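Local coordinates for TAF6 (Antonospora locustae, PDB 4ATG), which probably serves as a TFIID subunit in transcription initiation, its C-terminal HEAT-repeat domain taking part in formation of the complex between Taf6 and Taf9, at residues D104-K115 / D148-I159; I169-K177 / N187-V195. All coordinates share one frame; numbering follows the deposited sequence.

Overall arrangement
Both contacts belong to one all-helical chain of the TAF6 C-terminal HEAT repeat domain, and both segments of contact 1 precede those of contact 2 along the chain. Contact 1 pairs helix 104-121 with helix 147-160, its centre about 8 Å from the centre of the chain; contact 2 pairs helix 162-179 with helix 183-194 at the C-terminal end, its centre about 23 Å from it. The centres of the two contacts lie about 15 Å apart, and they touch directly. Y176 OH and Q150 OE1 probably share a hydrogen bond at 2.7 Å, while S158 packs on V192 and I169. Helix 147-160 therefore takes part in contact 1 and also packs on both helices of contact 2, consistent with the final helices continuing the solenoid.

Contact 1. Residues D104-K115 / D148-I159; sequences DDVRKMSADIVK and DSQYGALYCLSI
K108 lies across the ring of Y155 in a CH-pi contact: CG stands 3.7 Å from the ring centroid, 13° off the normal. With chi1 at -178°, Y155 sends its ring off anti to the backbone N, placing one face under K108 and an edge against A111, whose CB is 3.9 Å from Y155 CD2. Replacing Y155 by an alanine is likely to leave the K108 chain without its aromatic support and open a gap beside A111. Apolar contacts continue where the backbones come closest, with A111 CB 3.7 Å from C156 CB and C156 SG against V114 CG1.

The polar contacts lie towards the two ends. K115 NZ donates to I159 O at 2.9 Å, in the carbonyl plane with a C=O...N angle of 157°; its chain bends at the last torsion to reach it, and D119 gives the amine a salt bridge as well. R107 lays one guanidinium face over D148 O, 3.3 Å above the plane, while its amino nitrogens bond to the carbonyls of V96, G98 and I101. D104 OD1 and D148 OD1 are 4.3 Å apart, like charges that K184 bridges by salt bridges to both carboxylates.

The segment axes approach to 9.2 Å, and the contact joins neighbouring parts of the HEAT solenoid through a small apolar centre, with charged groups whose mutual repulsion K184 probably offsets.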
loop_
_atom_site.group_PDB
_atom_site.type_symbol
_atom_site.label_atom_id
_atom_site.label_comp_id
_atom_site.label_asym_id
_atom_site.label_seq_id
_atom_site.Cartn_x
_atom_site.Cartn_y
_atom_site.Cartn_z
ATOM N N ASP A 104 -1.106 -2.718 -13.343
ATOM C CA ASP A 104 0.215 -2.279 -12.854
ATOM C C ASP A 104 0.137 -0.938 -12.132
ATOM O O ASP A 104 0.937 -0.688 -11.238
ATOM C CB ASP A 104 1.228 -2.167 -14.007
ATOM C CG ASP A 104 1.779 -3.489 -14.497
ATOM O OD1 ASP A 104 1.600 -4.515 -13.792
ATOM O OD2 ASP A 104 2.429 -3.496 -15.552
ATOM N N ASP A 105 -0.791 -0.064 -12.554
ATOM C CA ASP A 105 -0.985 1.258 -11.946
ATOM C C ASP A 105 -1.416 1.148 -10.477
ATOM O O ASP A 105 -1.066 2.014 -9.672
ATOM C CB ASP A 105 -2.023 2.068 -12.737
ATOM C CG ASP A 105 -1.512 2.599 -14.061
ATOM O OD1 ASP A 105 -0.273 2.601 -14.266
ATOM O OD2 ASP A 105 -2.345 3.047 -14.879
ATOM N N VAL A 106 -2.166 0.099 -10.133
ATOM C CA VAL A 106 -2.592 -0.133 -8.740
ATOM C C VAL A 106 -1.357 -0.454 -7.900
ATOM O O VAL A 106 -1.174 0.103 -6.826
ATOM C CB VAL A 106 -3.660 -1.258 -8.628
ATOM C CG1 VAL A 106 -3.895 -1.665 -7.166
ATOM C CG2 VAL A 106 -4.963 -0.834 -9.291
ATOM N N ARG A 107 -0.520 -1.351 -8.403
ATOM C CA ARG A 107 0.688 -1.784 -7.708
ATOM C C ARG A 107 1.616 -0.605 -7.458
ATOM O O ARG A 107 2.121 -0.451 -6.350
ATOM C CB ARG A 107 1.422 -2.845 -8.521
ATOM C CG ARG A 107 0.597 -4.102 -8.760
ATOM C CD ARG A 107 1.387 -5.114 -9.574
ATOM N NE ARG A 107 0.570 -6.281 -9.914
ATOM C CZ ARG A 107 0.339 -7.308 -9.104
ATOM N NH1 ARG A 107 0.877 -7.345 -7.894
ATOM N NH2 ARG A 107 -0.436 -8.304 -9.496
ATOM N N LYS A 108 1.829 0.216 -8.478
ATOM C CA LYS A 108 2.702 1.380 -8.374
ATOM C C LYS A 108 2.125 2.426 -7.435
ATOM O O LYS A 108 2.886 3.023 -6.660
ATOM C CB LYS A 108 2.943 1.997 -9.749
ATOM C CG LYS A 108 3.791 1.112 -10.651
ATOM C CD LYS A 108 3.879 1.747 -12.026
ATOM C CE LYS A 108 4.853 1.013 -12.884
ATOM N NZ LYS A 108 4.668 1.361 -14.317
ATOM N N MET A 109 0.793 2.677 -7.516
ATOM C CA MET A 109 0.131 3.680 -6.671
ATOM C C MET A 109 0.278 3.293 -5.202
ATOM O O MET A 109 0.619 4.134 -4.379
ATOM C CB MET A 109 -1.357 3.794 -7.023
ATOM C CG MET A 109 -2.070 4.830 -6.203
ATOM S SD MET A 109 -3.850 4.723 -6.446
ATOM C CE MET A 109 -4.389 6.064 -5.453
ATOM N N SER A 110 0.014 2.011 -4.885
ATOM C CA SER A 110 0.155 1.525 -3.506
ATOM C C SER A 110 1.614 1.610 -3.071
ATOM O O SER A 110 1.879 2.004 -1.945
ATOM C CB SER A 110 -0.334 0.093 -3.367
ATOM O OG SER A 110 -0.204 -0.298 -2.006
ATOM N N ALA A 111 2.574 1.258 -3.984
ATOM C CA ALA A 111 4.017 1.304 -3.687
ATOM C C ALA A 111 4.448 2.732 -3.314
ATOM O O ALA A 111 5.283 2.905 -2.422
ATOM C CB ALA A 111 4.826 0.814 -4.893
ATOM N N ASP A 112 3.847 3.755 -3.969
ATOM C CA ASP A 112 4.110 5.163 -3.686
ATOM C C ASP A 112 3.720 5.519 -2.249
ATOM O O ASP A 112 4.415 6.307 -1.592
ATOM C CB ASP A 112 3.352 6.046 -4.660
ATOM C CG ASP A 112 3.842 5.928 -6.096
ATOM O OD1 ASP A 112 5.012 5.507 -6.296
ATOM O OD2 ASP A 112 3.065 6.268 -7.015
ATOM N N ILE A 113 2.616 4.933 -1.757
ATOM C CA ILE A 113 2.168 5.198 -0.376
ATOM C C ILE A 113 3.052 4.466 0.593
ATOM O O ILE A 113 3.403 5.028 1.640
ATOM C CB ILE A 113 0.640 4.939 -0.168
ATOM C CG1 ILE A 113 -0.188 5.679 -1.283
ATOM C CG2 ILE A 113 0.196 5.424 1.258
ATOM C CD1 ILE A 113 0.063 7.195 -1.428
ATOM N N VAL A 114 3.451 3.236 0.259
ATOM C CA VAL A 114 4.415 2.504 1.107
ATOM C C VAL A 114 5.695 3.338 1.241
ATOM O O VAL A 114 6.274 3.399 2.331
ATOM C CB VAL A 114 4.743 1.096 0.558
ATOM C CG1 VAL A 114 5.928 0.449 1.302
ATOM C CG2 VAL A 114 3.520 0.191 0.617
ATOM N N LYS A 115 6.142 3.966 0.140
ATOM C CA LYS A 115 7.352 4.808 0.168
ATOM C C LYS A 115 7.159 6.008 1.096
ATOM O O LYS A 115 8.043 6.333 1.875
ATOM C CB LYS A 115 7.748 5.281 -1.235
ATOM C CG LYS A 115 8.853 6.367 -1.196
ATOM C CD LYS A 115 9.271 6.848 -2.570
ATOM C CE LYS A 115 10.283 7.987 -2.485
ATOM N NZ LYS A 115 11.404 7.661 -1.551
ATOM N N ASP A 148 3.912 -10.405 -12.349
ATOM C CA ASP A 148 3.314 -9.149 -11.895
ATOM C C ASP A 148 3.574 -8.890 -10.412
ATOM O O ASP A 148 3.826 -7.738 -10.036
ATOM C CB ASP A 148 1.808 -9.111 -12.227
ATOM C CG ASP A 148 1.478 -8.937 -13.703
ATOM O OD1 ASP A 148 2.421 -8.711 -14.510
ATOM O OD2 ASP A 148 0.279 -8.984 -14.050
ATOM N N SER A 149 3.568 -9.963 -9.580
ATOM C CA SER A 149 3.854 -9.839 -8.140
ATOM C C SER A 149 5.305 -9.417 -7.913
ATOM O O SER A 149 5.563 -8.499 -7.138
ATOM C CB SER A 149 3.576 -11.152 -7.413
ATOM O OG SER A 149 2.180 -11.349 -7.272
ATOM N N GLN A 150 6.254 -10.084 -8.601
ATOM C CA GLN A 150 7.682 -9.789 -8.496
ATOM C C GLN A 150 7.981 -8.381 -8.999
ATOM O O GLN A 150 8.843 -7.709 -8.438
ATOM C CB GLN A 150 8.496 -10.805 -9.311
ATOM C CG GLN A 150 8.453 -12.232 -8.734
ATOM C CD GLN A 150 9.099 -13.210 -9.684
ATOM O OE1 GLN A 150 9.398 -12.893 -10.839
ATOM N NE2 GLN A 150 9.325 -14.429 -9.221
ATOM N N TYR A 151 7.262 -7.941 -10.049
ATOM C CA TYR A 151 7.402 -6.599 -10.632
ATOM C C TYR A 151 6.965 -5.546 -9.614
ATOM O O TYR A 151 7.642 -4.530 -9.457
ATOM C CB TYR A 151 6.576 -6.475 -11.920
ATOM C CG TYR A 151 6.569 -5.086 -12.505
ATOM C CD1 TYR A 151 7.626 -4.634 -13.292
ATOM C CD2 TYR A 151 5.503 -4.220 -12.283
ATOM C CE1 TYR A 151 7.631 -3.347 -13.827
ATOM C CE2 TYR A 151 5.508 -2.923 -12.794
ATOM C CZ TYR A 151 6.570 -2.497 -13.576
ATOM O OH TYR A 151 6.570 -1.242 -14.127
ATOM N N GLY A 152 5.812 -5.760 -8.981
ATOM C CA GLY A 152 5.326 -4.820 -7.967
ATOM C C GLY A 152 6.341 -4.712 -6.842
ATOM O O GLY A 152 6.728 -3.605 -6.451
ATOM N N ALA A 153 6.810 -5.866 -6.341
ATOM C CA ALA A 153 7.794 -5.930 -5.245
ATOM C C ALA A 153 9.080 -5.184 -5.608
ATOM O O ALA A 153 9.525 -4.352 -4.825
ATOM C CB ALA A 153 8.099 -7.369 -4.890
ATOM N N LEU A 154 9.635 -5.429 -6.814
ATOM C CA LEU A 154 10.843 -4.735 -7.268
ATOM C C LEU A 154 10.606 -3.231 -7.467
ATOM O O LEU A 154 11.452 -2.430 -7.066
ATOM C CB LEU A 154 11.393 -5.353 -8.572
ATOM C CG LEU A 154 12.719 -4.731 -9.076
ATOM C CD1 LEU A 154 13.833 -4.787 -8.002
ATOM C CD2 LEU A 154 13.171 -5.381 -10.364
ATOM N N TYR A 155 9.469 -2.848 -8.073
ATOM C CA TYR A 155 9.140 -1.430 -8.273
ATOM C C TYR A 155 9.153 -0.712 -6.939
ATOM O O TYR A 155 9.765 0.343 -6.833
ATOM C CB TYR A 155 7.768 -1.247 -8.942
ATOM C CG TYR A 155 7.465 0.213 -9.179
ATOM C CD1 TYR A 155 8.010 0.888 -10.267
ATOM C CD2 TYR A 155 6.700 0.942 -8.272
ATOM C CE1 TYR A 155 7.791 2.249 -10.458
ATOM C CE2 TYR A 155 6.473 2.312 -8.453
ATOM C CZ TYR A 155 7.020 2.955 -9.553
ATOM O OH TYR A 155 6.800 4.291 -9.767
ATOM N N CYS A 156 8.502 -1.296 -5.914
ATOM C CA CYS A 156 8.457 -0.681 -4.585
ATOM C C CYS A 156 9.855 -0.527 -3.992
ATOM O O CYS A 156 10.196 0.576 -3.573
ATOM C CB CYS A 156 7.530 -1.440 -3.645
ATOM S SG CYS A 156 7.179 -0.557 -2.106
ATOM N N LEU A 157 10.688 -1.600 -4.034
ATOM C CA LEU A 157 12.066 -1.526 -3.559
ATOM C C LEU A 157 12.837 -0.415 -4.263
ATOM O O LEU A 157 13.567 0.353 -3.613
ATOM C CB LEU A 157 12.793 -2.855 -3.829
ATOM C CG LEU A 157 12.463 -4.014 -2.859
ATOM C CD1 LEU A 157 13.054 -5.322 -3.361
ATOM C CD2 LEU A 157 13.015 -3.730 -1.446
ATOM N N SER A 158 12.657 -0.315 -5.596
ATOM C CA SER A 158 13.381 0.634 -6.446
ATOM C C SER A 158 13.162 2.107 -6.082
ATOM O O SER A 158 14.034 2.942 -6.353
ATOM C CB SER A 158 13.036 0.392 -7.912
ATOM O OG SER A 158 11.854 1.064 -8.325
ATOM N N ILE A 159 11.990 2.436 -5.502
ATOM C CA ILE A 159 11.699 3.841 -5.182
ATOM C C ILE A 159 11.987 4.217 -3.703
ATOM O O ILE A 159 11.913 5.400 -3.364
ATOM C CB ILE A 159 10.246 4.223 -5.603
ATOM C CG1 ILE A 159 9.206 3.490 -4.723
ATOM C CG2 ILE A 159 10.019 3.990 -7.135
ATOM C CD1 ILE A 159 7.753 4.057 -4.782
#

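Contact 2. Residues I169-K177 / N187-V195; sequences IREHAEEYK and NLLDNVLNV
L189 fits as a knob into the hole formed by I169, A173, Y176 and K177. Its CG leaves anti to the backbone N (chi1 -173°), and the two methyls divide the work: CD1 meets I169 CG2 at 3.5 Å, the two chains running alongside one another in opposite senses, whereas CD2 lies 3.8 Å from K177 CE and also approaches the Y176 ring obliquely. One turn further on, L193 likewise splits its branches. CD1 touches A173 CB at 3.6 Å, and CD2 reaches both I169 CG2 and one face of the R170 guanidinium, standing 3.8 Å above that plane, off its centre. R170 NE is hydrogen-bonded to N166 OD1, which probably helps hold the group there.

Beside this apolar layer the extended K177 chain crosses D190 obliquely, bringing NZ to 3.5 Å from D190 OD1 in a long salt bridge; a weak bond to E174 OE2 completes the network. Y176 turns its hydroxyl to Q150 and K182, and its ring stacks with W140.

The segment axes are 11.1 Å apart, with their directions 145° apart. A consecutive, roughly antiparallel helix pair, here packed round one leucine knob with L193 beside it, is the kind of unit from which HEAT-type solenoids are built, and this one ends the array.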
loop_
_atom_site.group_PDB
_atom_site.type_symbol
_atom_site.label_atom_id
_atom_site.label_comp_id
_atom_site.label_asym_id
_atom_site.label_seq_id
_atom_site.Cartn_x
_atom_site.Cartn_y
_atom_site.Cartn_z
ATOM N N ILE A 169 18.684 -4.433 -4.046
ATOM C CA ILE A 169 18.583 -4.700 -5.485
ATOM C C ILE A 169 19.893 -5.144 -6.133
ATOM O O ILE A 169 19.943 -6.230 -6.737
ATOM C CB ILE A 169 17.875 -3.525 -6.213
ATOM C CG1 ILE A 169 16.477 -3.290 -5.577
ATOM C CG2 ILE A 169 17.770 -3.808 -7.709
ATOM C CD1 ILE A 169 15.777 -2.086 -6.120
ATOM N N ARG A 170 20.951 -4.321 -5.985
ATOM C CA ARG A 170 22.289 -4.604 -6.525
ATOM C C ARG A 170 22.837 -5.975 -6.070
ATOM O O ARG A 170 23.364 -6.722 -6.896
ATOM C CB ARG A 170 23.262 -3.461 -6.178
ATOM C CG ARG A 170 24.465 -3.368 -7.113
ATOM C CD ARG A 170 25.248 -2.061 -6.975
ATOM N NE ARG A 170 24.466 -0.871 -7.335
ATOM C CZ ARG A 170 24.229 -0.469 -8.581
ATOM N NH1 ARG A 170 24.688 -1.169 -9.612
ATOM N NH2 ARG A 170 23.514 0.624 -8.806
ATOM N N GLU A 171 22.656 -6.320 -4.785
ATOM C CA GLU A 171 23.109 -7.588 -4.194
ATOM C C GLU A 171 22.439 -8.834 -4.776
ATOM O O GLU A 171 23.072 -9.882 -4.821
ATOM C CB GLU A 171 22.887 -7.573 -2.671
ATOM C CG GLU A 171 24.117 -7.179 -1.873
ATOM C CD GLU A 171 25.024 -8.345 -1.533
ATOM O OE1 GLU A 171 24.704 -9.088 -0.577
ATOM O OE2 GLU A 171 26.051 -8.521 -2.229
ATOM N N HIS A 172 21.156 -8.740 -5.175
ATOM C CA HIS A 172 20.394 -9.898 -5.650
ATOM C C HIS A 172 20.079 -9.933 -7.144
ATOM O O HIS A 172 19.482 -10.909 -7.606
ATOM C CB HIS A 172 19.093 -10.021 -4.843
ATOM C CG HIS A 172 19.291 -10.298 -3.384
ATOM N ND1 HIS A 172 19.166 -9.294 -2.436
ATOM C CD2 HIS A 172 19.570 -11.463 -2.753
ATOM C CE1 HIS A 172 19.366 -9.878 -1.264
ATOM N NE2 HIS A 172 19.606 -11.183 -1.402
ATOM N N ALA A 173 20.430 -8.878 -7.886
ATOM C CA ALA A 173 20.131 -8.750 -9.315
ATOM C C ALA A 173 20.595 -9.921 -10.165
ATOM O O ALA A 173 19.808 -10.446 -10.953
ATOM C CB ALA A 173 20.703 -7.450 -9.870
ATOM N N GLU A 174 21.863 -10.325 -10.014
ATOM C CA GLU A 174 22.412 -11.432 -10.802
ATOM C C GLU A 174 21.723 -12.775 -10.501
ATOM O O GLU A 174 21.423 -13.518 -11.438
ATOM C CB GLU A 174 23.944 -11.488 -10.737
ATOM C CG GLU A 174 24.635 -10.329 -11.446
ATOM C CD GLU A 174 24.150 -9.953 -12.842
ATOM O OE1 GLU A 174 24.084 -10.842 -13.722
ATOM O OE2 GLU A 174 23.828 -8.760 -13.051
ATOM N N GLU A 175 21.375 -13.039 -9.219
ATOM C CA GLU A 175 20.648 -14.257 -8.843
ATOM C C GLU A 175 19.245 -14.242 -9.462
ATOM O O GLU A 175 18.811 -15.261 -9.992
ATOM C CB GLU A 175 20.584 -14.444 -7.317
ATOM C CG GLU A 175 19.862 -15.719 -6.884
ATOM C CD GLU A 175 19.681 -15.984 -5.402
ATOM O OE1 GLU A 175 20.082 -15.132 -4.576
ATOM O OE2 GLU A 175 19.106 -17.046 -5.067
ATOM N N TYR A 176 18.558 -13.090 -9.434
ATOM C CA TYR A 176 17.231 -12.994 -10.036
ATOM C C TYR A 176 17.290 -13.347 -11.531
ATOM O O TYR A 176 16.523 -14.192 -12.006
ATOM C CB TYR A 176 16.594 -11.589 -9.847
ATOM C CG TYR A 176 15.221 -11.590 -10.475
ATOM C CD1 TYR A 176 14.125 -12.111 -9.790
ATOM C CD2 TYR A 176 15.050 -11.261 -11.821
ATOM C CE1 TYR A 176 12.884 -12.234 -10.403
ATOM C CE2 TYR A 176 13.825 -11.427 -12.456
ATOM C CZ TYR A 176 12.752 -11.944 -11.751
ATOM O OH TYR A 176 11.536 -12.098 -12.364
ATOM N N LYS A 177 18.203 -12.688 -12.254
ATOM C CA LYS A 177 18.377 -12.869 -13.686
ATOM C C LYS A 177 18.699 -14.302 -14.054
ATOM O O LYS A 177 18.136 -14.812 -15.018
ATOM C CB LYS A 177 19.435 -11.908 -14.238
ATOM C CG LYS A 177 18.994 -10.439 -14.223
ATOM C CD LYS A 177 20.007 -9.605 -14.994
ATOM C CE LYS A 177 20.121 -8.194 -14.501
ATOM N NZ LYS A 177 21.386 -7.566 -14.964
ATOM N N ASN A 187 13.473 -6.210 -17.240
ATOM C CA ASN A 187 13.414 -4.898 -17.914
ATOM C C ASN A 187 13.445 -3.775 -16.888
ATOM O O ASN A 187 14.172 -2.801 -17.065
ATOM C CB ASN A 187 12.173 -4.761 -18.806
ATOM C CG ASN A 187 12.298 -5.431 -20.159
ATOM O OD1 ASN A 187 13.393 -5.765 -20.630
ATOM N ND2 ASN A 187 11.171 -5.623 -20.827
ATOM N N LEU A 188 12.683 -3.926 -15.796
ATOM C CA LEU A 188 12.657 -2.935 -14.718
ATOM C C LEU A 188 14.029 -2.897 -14.029
ATOM O O LEU A 188 14.575 -1.826 -13.792
ATOM C CB LEU A 188 11.563 -3.300 -13.674
ATOM C CG LEU A 188 11.505 -2.423 -12.402
ATOM C CD1 LEU A 188 11.263 -0.923 -12.738
ATOM C CD2 LEU A 188 10.428 -2.931 -11.437
ATOM N N LEU A 189 14.567 -4.070 -13.717
ATOM C CA LEU A 189 15.851 -4.249 -13.059
ATOM C C LEU A 189 16.958 -3.537 -13.832
ATOM O O LEU A 189 17.694 -2.756 -13.229
ATOM C CB LEU A 189 16.122 -5.757 -12.907
ATOM C CG LEU A 189 17.337 -6.212 -12.085
ATOM C CD1 LEU A 189 17.325 -5.594 -10.691
ATOM C CD2 LEU A 189 17.336 -7.742 -11.934
ATOM N N ASP A 190 17.028 -3.740 -15.171
ATOM C CA ASP A 190 18.030 -3.090 -16.031
ATOM C C ASP A 190 17.905 -1.553 -15.979
ATOM O O ASP A 190 18.927 -0.868 -15.903
ATOM C CB ASP A 190 17.934 -3.610 -17.472
ATOM C CG ASP A 190 18.508 -5.002 -17.718
ATOM O OD1 ASP A 190 19.277 -5.496 -16.857
ATOM O OD2 ASP A 190 18.219 -5.582 -18.789
ATOM N N ASN A 191 16.660 -1.016 -15.955
ATOM C CA ASN A 191 16.415 0.430 -15.859
ATOM C C ASN A 191 16.849 0.989 -14.494
ATOM O O ASN A 191 17.477 2.045 -14.434
ATOM C CB ASN A 191 14.927 0.752 -16.123
ATOM C CG ASN A 191 14.477 0.460 -17.541
ATOM O OD1 ASN A 191 15.274 0.394 -18.471
ATOM N ND2 ASN A 191 13.180 0.299 -17.742
ATOM N N VAL A 192 16.538 0.268 -13.405
ATOM C CA VAL A 192 16.882 0.699 -12.041
ATOM C C VAL A 192 18.398 0.765 -11.836
ATOM O O VAL A 192 18.896 1.732 -11.275
ATOM C CB VAL A 192 16.196 -0.221 -10.990
ATOM C CG1 VAL A 192 16.717 0.039 -9.567
ATOM C CG2 VAL A 192 14.682 -0.049 -11.048
ATOM N N LEU A 193 19.114 -0.267 -12.274
ATOM C CA LEU A 193 20.554 -0.367 -12.095
ATOM C C LEU A 193 21.401 0.549 -12.980
ATOM O O LEU A 193 22.589 0.744 -12.698
ATOM C CB LEU A 193 21.002 -1.819 -12.180
ATOM C CG LEU A 193 20.437 -2.736 -11.062
ATOM C CD1 LEU A 193 20.917 -4.122 -11.242
ATOM C CD2 LEU A 193 20.807 -2.218 -9.650
ATOM N N ASN A 194 20.806 1.097 -14.038
ATOM C CA ASN A 194 21.495 2.042 -14.929
ATOM C C ASN A 194 21.584 3.456 -14.320
ATOM O O ASN A 194 22.435 4.249 -14.717
ATOM C CB ASN A 194 20.875 2.030 -16.326
ATOM C CG ASN A 194 21.152 0.760 -17.107
ATOM O OD1 ASN A 194 22.166 0.079 -16.918
ATOM N ND2 ASN A 194 20.231 0.390 -17.988
ATOM N N VAL A 195 20.736 3.738 -13.335
ATOM C CA VAL A 195 20.660 4.969 -12.543
ATOM C C VAL A 195 21.367 4.656 -11.209
ATOM O O VAL A 195 22.190 5.432 -10.726
ATOM C CB VAL A 195 19.177 5.398 -12.316
ATOM C CG1 VAL A 195 19.068 6.542 -11.321
ATOM C CG2 VAL A 195 18.490 5.777 -13.624
#